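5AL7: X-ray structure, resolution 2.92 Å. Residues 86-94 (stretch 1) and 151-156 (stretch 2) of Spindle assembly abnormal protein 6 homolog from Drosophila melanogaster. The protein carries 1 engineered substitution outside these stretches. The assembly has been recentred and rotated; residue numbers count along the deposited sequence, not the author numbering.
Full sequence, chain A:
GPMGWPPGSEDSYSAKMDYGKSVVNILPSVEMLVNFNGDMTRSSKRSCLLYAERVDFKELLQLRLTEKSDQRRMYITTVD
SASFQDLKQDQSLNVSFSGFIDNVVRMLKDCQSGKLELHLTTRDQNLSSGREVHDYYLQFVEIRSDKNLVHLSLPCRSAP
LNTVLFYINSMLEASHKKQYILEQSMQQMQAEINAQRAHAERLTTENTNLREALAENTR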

ATOM      1  N   ASP A  86      -2.661 -26.045  25.369  1.00 62.91           N
ATOM      2  CA  ASP A  86      -3.480 -27.025  24.662  1.00 59.26           C
ATOM      3  C   ASP A  86      -2.661 -27.761  23.606  1.00 54.40           C
ATOM      4  O   ASP A  86      -2.787 -28.982  23.452  1.00 59.60           O
ATOM      5  CB  ASP A  86      -4.701 -26.348  24.043  1.00 57.94           C
ATOM      6  CG  ASP A  86      -5.784 -26.066  25.069  1.00 78.12           C
ATOM      7  OD1 ASP A  86      -5.450 -25.635  26.195  1.00 90.20           O
ATOM      8  OD2 ASP A  86      -6.973 -26.248  24.741  1.00 84.08           O
ATOM      9  N   LEU A  87      -1.808 -27.028  22.898  1.00 50.36           N
ATOM     10  CA  LEU A  87      -0.977 -27.647  21.875  1.00 57.07           C
ATOM     11  C   LEU A  87       0.029 -28.597  22.485  1.00 65.80           C
ATOM     12  O   LEU A  87       0.283 -29.690  21.960  1.00 61.57           O
ATOM     13  CB  LEU A  87      -0.228 -26.591  21.062  1.00 48.82           C
ATOM     14  CG  LEU A  87      -1.053 -25.783  20.074  1.00 43.47           C
ATOM     15  CD1 LEU A  87      -0.368 -24.466  19.818  1.00 42.88           C
ATOM     16  CD2 LEU A  87      -1.248 -26.565  18.781  1.00 40.10           C
ATOM     17  N   LYS A  88       0.581 -28.168  23.612  1.00 66.48           N
ATOM     18  CA  LYS A  88       1.596 -28.919  24.326  1.00 67.53           C
ATOM     19  C   LYS A  88       1.035 -30.256  24.789  1.00 62.27           C
ATOM     20  O   LYS A  88       1.672 -31.294  24.611  1.00 61.47           O
ATOM     21  CB  LYS A  88       2.115 -28.089  25.505  1.00 73.34           C
ATOM     22  CG  LYS A  88       3.339 -28.644  26.189  1.00 80.41           C
ATOM     23  CD  LYS A  88       3.984 -27.593  27.074  1.00 88.69           C
ATOM     24  CE  LYS A  88       5.041 -28.219  27.970  1.00104.82           C
ATOM     25  NZ  LYS A  88       6.186 -28.769  27.185  1.00107.40           N
ATOM     26  N   GLN A  89      -0.189 -30.234  25.309  1.00 53.10           N
ATOM     27  CA  GLN A  89      -0.845 -31.459  25.744  1.00 56.96           C
ATOM     28  C   GLN A  89      -1.190 -32.362  24.559  1.00 72.80           C
ATOM     29  O   GLN A  89      -0.772 -33.522  24.501  1.00 76.95           O
ATOM     30  CB  GLN A  89      -2.123 -31.135  26.516  1.00 57.03           C
ATOM     31  CG  GLN A  89      -2.934 -32.365  26.881  1.00 71.77           C
ATOM     32  CD  GLN A  89      -2.872 -32.688  28.360  1.00 91.27           C
ATOM     33  OE1 GLN A  89      -1.887 -32.383  29.035  1.00 93.03           O
ATOM     34  NE2 GLN A  89      -3.920 -33.332  28.870  1.00 99.44           N
ATOM     35  N   ASP A  90      -1.948 -31.813  23.616  1.00 66.40           N
ATOM     36  CA  ASP A  90      -2.464 -32.576  22.494  1.00 63.31           C
ATOM     37  C   ASP A  90      -1.365 -33.210  21.631  1.00 62.27           C
ATOM     38  O   ASP A  90      -1.508 -34.339  21.166  1.00 59.45           O
ATOM     39  CB  ASP A  90      -3.364 -31.673  21.648  1.00 84.43           C
ATOM     40  CG  ASP A  90      -4.152 -32.440  20.608  1.00104.37           C
ATOM     41  OD1 ASP A  90      -5.010 -33.264  21.003  1.00111.35           O
ATOM     42  OD2 ASP A  90      -3.941 -32.187  19.400  1.00106.19           O
ATOM     43  N   GLN A  91      -0.289 -32.473  21.380  1.00 62.91           N
ATOM     44  CA  GLN A  91       0.765 -32.962  20.491  1.00 50.01           C
ATOM     45  C   GLN A  91       2.014 -33.422  21.209  1.00 60.04           C
ATOM     46  O   GLN A  91       3.043 -33.663  20.572  1.00 56.70           O
ATOM     47  CB  GLN A  91       1.133 -31.892  19.482  1.00 43.00           C
ATOM     48  CG  GLN A  91       0.252 -31.966  18.279  1.00 31.07           C
ATOM     49  CD  GLN A  91       0.209 -30.689  17.526  1.00 35.35           C
ATOM     50  OE1 GLN A  91       1.141 -30.349  16.802  1.00 40.98           O
ATOM     51  NE2 GLN A  91      -0.884 -29.956  17.688  1.00 30.05           N
ATOM     52  N   SER A  92       1.916 -33.528  22.530  1.00 66.35           N
ATOM     53  CA  SER A  92       3.003 -34.040  23.350  1.00 70.07           C
ATOM     54  C   SER A  92       4.298 -33.269  23.107  1.00 68.49           C
ATOM     55  O   SER A  92       5.355 -33.871  22.908  1.00 72.28           O
ATOM     56  CB  SER A  92       3.212 -35.531  23.069  1.00 74.61           C
ATOM     57  OG  SER A  92       1.999 -36.249  23.228  1.00 81.46           O
ATOM     58  N   LEU A  93       4.204 -31.941  23.096  1.00 64.80           N
ATOM     59  CA  LEU A  93       5.382 -31.100  22.924  1.00 59.50           C
ATOM     60  C   LEU A  93       6.168 -31.051  24.218  1.00 76.17           C
ATOM     61  O   LEU A  93       5.593 -30.901  25.302  1.00 77.11           O
ATOM     62  CB  LEU A  93       5.006 -29.686  22.492  1.00 35.68           C
ATOM     63  CG  LEU A  93       4.410 -29.538  21.091  1.00 61.93           C
ATOM     64  CD1 LEU A  93       3.582 -28.266  20.983  1.00 56.32           C
ATOM     65  CD2 LEU A  93       5.499 -29.565  20.034  1.00 60.24           C
ATOM     66  N   ASN A  94       7.484 -31.195  24.104  1.00 92.45           N
ATOM     67  CA  ASN A  94       8.351 -31.156  25.271  1.00 98.81           C
ATOM     68  C   ASN A  94       9.180 -29.875  25.331  1.00 95.84           C
ATOM     69  O   ASN A  94      10.390 -29.925  25.537  1.00116.92           O
ATOM     70  CB  ASN A  94       9.274 -32.385  25.297  1.00107.58           C
ATOM     71  CG  ASN A  94       8.535 -33.677  25.631  1.00114.82           C
ATOM     72  OD1 ASN A  94       7.711 -33.720  26.548  1.00115.38           O
ATOM     73  ND2 ASN A  94       8.837 -34.740  24.892  1.00116.61           N
ATOM     74  N   HIS A 151       5.366 -32.788  11.905  1.00 37.75           N
ATOM     75  CA  HIS A 151       6.057 -32.291  13.092  1.00 35.69           C
ATOM     76  C   HIS A 151       5.229 -31.342  13.971  1.00 27.76           C
ATOM     77  O   HIS A 151       5.355 -31.356  15.184  1.00 32.28           O
ATOM     78  CB  HIS A 151       7.341 -31.601  12.664  1.00 40.36           C
ATOM     79  CG  HIS A 151       8.341 -32.543  12.081  1.00 48.80           C
ATOM     80  ND1 HIS A 151       9.037 -33.448  12.848  1.00 57.05           N
ATOM     81  CD2 HIS A 151       8.740 -32.744  10.805  1.00 54.46           C
ATOM     82  CE1 HIS A 151       9.830 -34.162  12.070  1.00 58.06           C
ATOM     83  NE2 HIS A 151       9.672 -33.752  10.827  1.00 52.92           N
ATOM     84  N   LEU A 152       4.422 -30.489  13.359  1.00 29.09           N
ATOM     85  CA  LEU A 152       3.602 -29.552  14.109  1.00 25.73           C
ATOM     86  C   LEU A 152       2.333 -29.195  13.350  1.00 30.29           C
ATOM     87  O   LEU A 152       2.372 -28.942  12.153  1.00 43.83           O
ATOM     88  CB  LEU A 152       4.411 -28.300  14.440  1.00 29.62           C
ATOM     89  CG  LEU A 152       3.741 -27.237  15.305  1.00 29.04           C
ATOM     90  CD1 LEU A 152       3.533 -27.757  16.720  1.00 28.85           C
ATOM     91  CD2 LEU A 152       4.598 -25.975  15.299  1.00 24.98           C
ATOM     92  N   SER A 153       1.207 -29.195  14.052  1.00 36.98           N
ATOM     93  CA  SER A 153      -0.079 -28.846  13.463  1.00 35.15           C
ATOM     94  C   SER A 153      -0.771 -27.693  14.254  1.00 40.11           C
ATOM     95  O   SER A 153      -1.299 -27.907  15.351  1.00 34.59           O
ATOM     96  CB  SER A 153      -0.947 -30.102  13.407  1.00 25.40           C
ATOM     97  OG  SER A 153      -2.179 -29.855  12.770  1.00 60.29           O
ATOM     98  N   LEU A 154      -0.777 -26.478  13.695  1.00 37.15           N
ATOM     99  CA  LEU A 154      -1.340 -25.301  14.381  1.00 33.55           C
ATOM    100  C   LEU A 154      -2.737 -24.918  13.873  1.00 39.59           C
ATOM    101  O   LEU A 154      -2.960 -24.845  12.668  1.00 35.94           O
ATOM    102  CB  LEU A 154      -0.417 -24.089  14.211  1.00 24.08           C
ATOM    103  CG  LEU A 154       0.981 -24.125  14.817  1.00 23.25           C
ATOM    104  CD1 LEU A 154       1.793 -22.973  14.287  1.00 22.54           C
ATOM    105  CD2 LEU A 154       0.911 -24.106  16.315  1.00 24.64           C
ATOM    106  N   PRO A 155      -3.660 -24.592  14.792  1.00 31.87           N
ATOM    107  CA  PRO A 155      -5.017 -24.180  14.411  1.00 27.99           C
ATOM    108  C   PRO A 155      -4.997 -22.848  13.674  1.00 36.65           C
ATOM    109  O   PRO A 155      -4.621 -21.822  14.242  1.00 59.41           O
ATOM    110  CB  PRO A 155      -5.750 -24.061  15.753  1.00 26.69           C
ATOM    111  CG  PRO A 155      -4.876 -24.710  16.747  1.00 27.34           C
ATOM    112  CD  PRO A 155      -3.476 -24.569  16.248  1.00 34.03           C
ATOM    113  N   CYS A 156      -5.334 -22.897  12.391  1.00 38.81           N
ATOM    114  CA  CYS A 156      -5.311 -21.732  11.509  1.00 34.41           C
ATOM    115  C   CYS A 156      -6.704 -21.226  11.150  1.00 31.69           C
ATOM    116  O   CYS A 156      -7.651 -21.992  11.061  1.00 39.23           O
ATOM    117  CB  CYS A 156      -4.547 -22.061  10.237  1.00 33.51           C
ATOM    118  SG  CYS A 156      -3.854 -20.630   9.485  1.00 27.08           S
TER

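This is a small contact, burying 253 Å² summed over both sides, in which the end of a helix is fastened to a strand by one glutamine amide and packed against it by leucines. The helix axis passes 10.2 Å from the strand axis at closest approach, with 138° between their N-to-C directions, so the two run nearer antiparallel than parallel.

The polar part rests on Gln 91, the first residue to leave helical phi/psi. Its side chain (chi1 m, chi2 t) carries the amide to the backbone of Ser 153, where both ends are used: Ser 153 N donates to Gln 91 OE1 at 3.0 Å with an N-H...O angle of 166°, and Gln 91 NE2 donates to Ser 153 O at 3.1 Å and 151°. The pairing thus reads main chain, not the serine hydroxyl, which is bonded elsewhere in the structure.

One turn earlier, Leu 87 points toward the strand and is buried. Its CD1 lies 3.7 Å from Leu 154 CD2, and its CD2 lies 3.9 Å from Pro 155 CD, so the side chain packs against both residues. Beyond the helix, Leu 93 CD2 approaches Leu 152 CD1 more loosely, at 4.3 Å. Within the first stretch, Lys 88 NZ donates to Leu 93 O at 2.9 Å, tying the helix to the following loop.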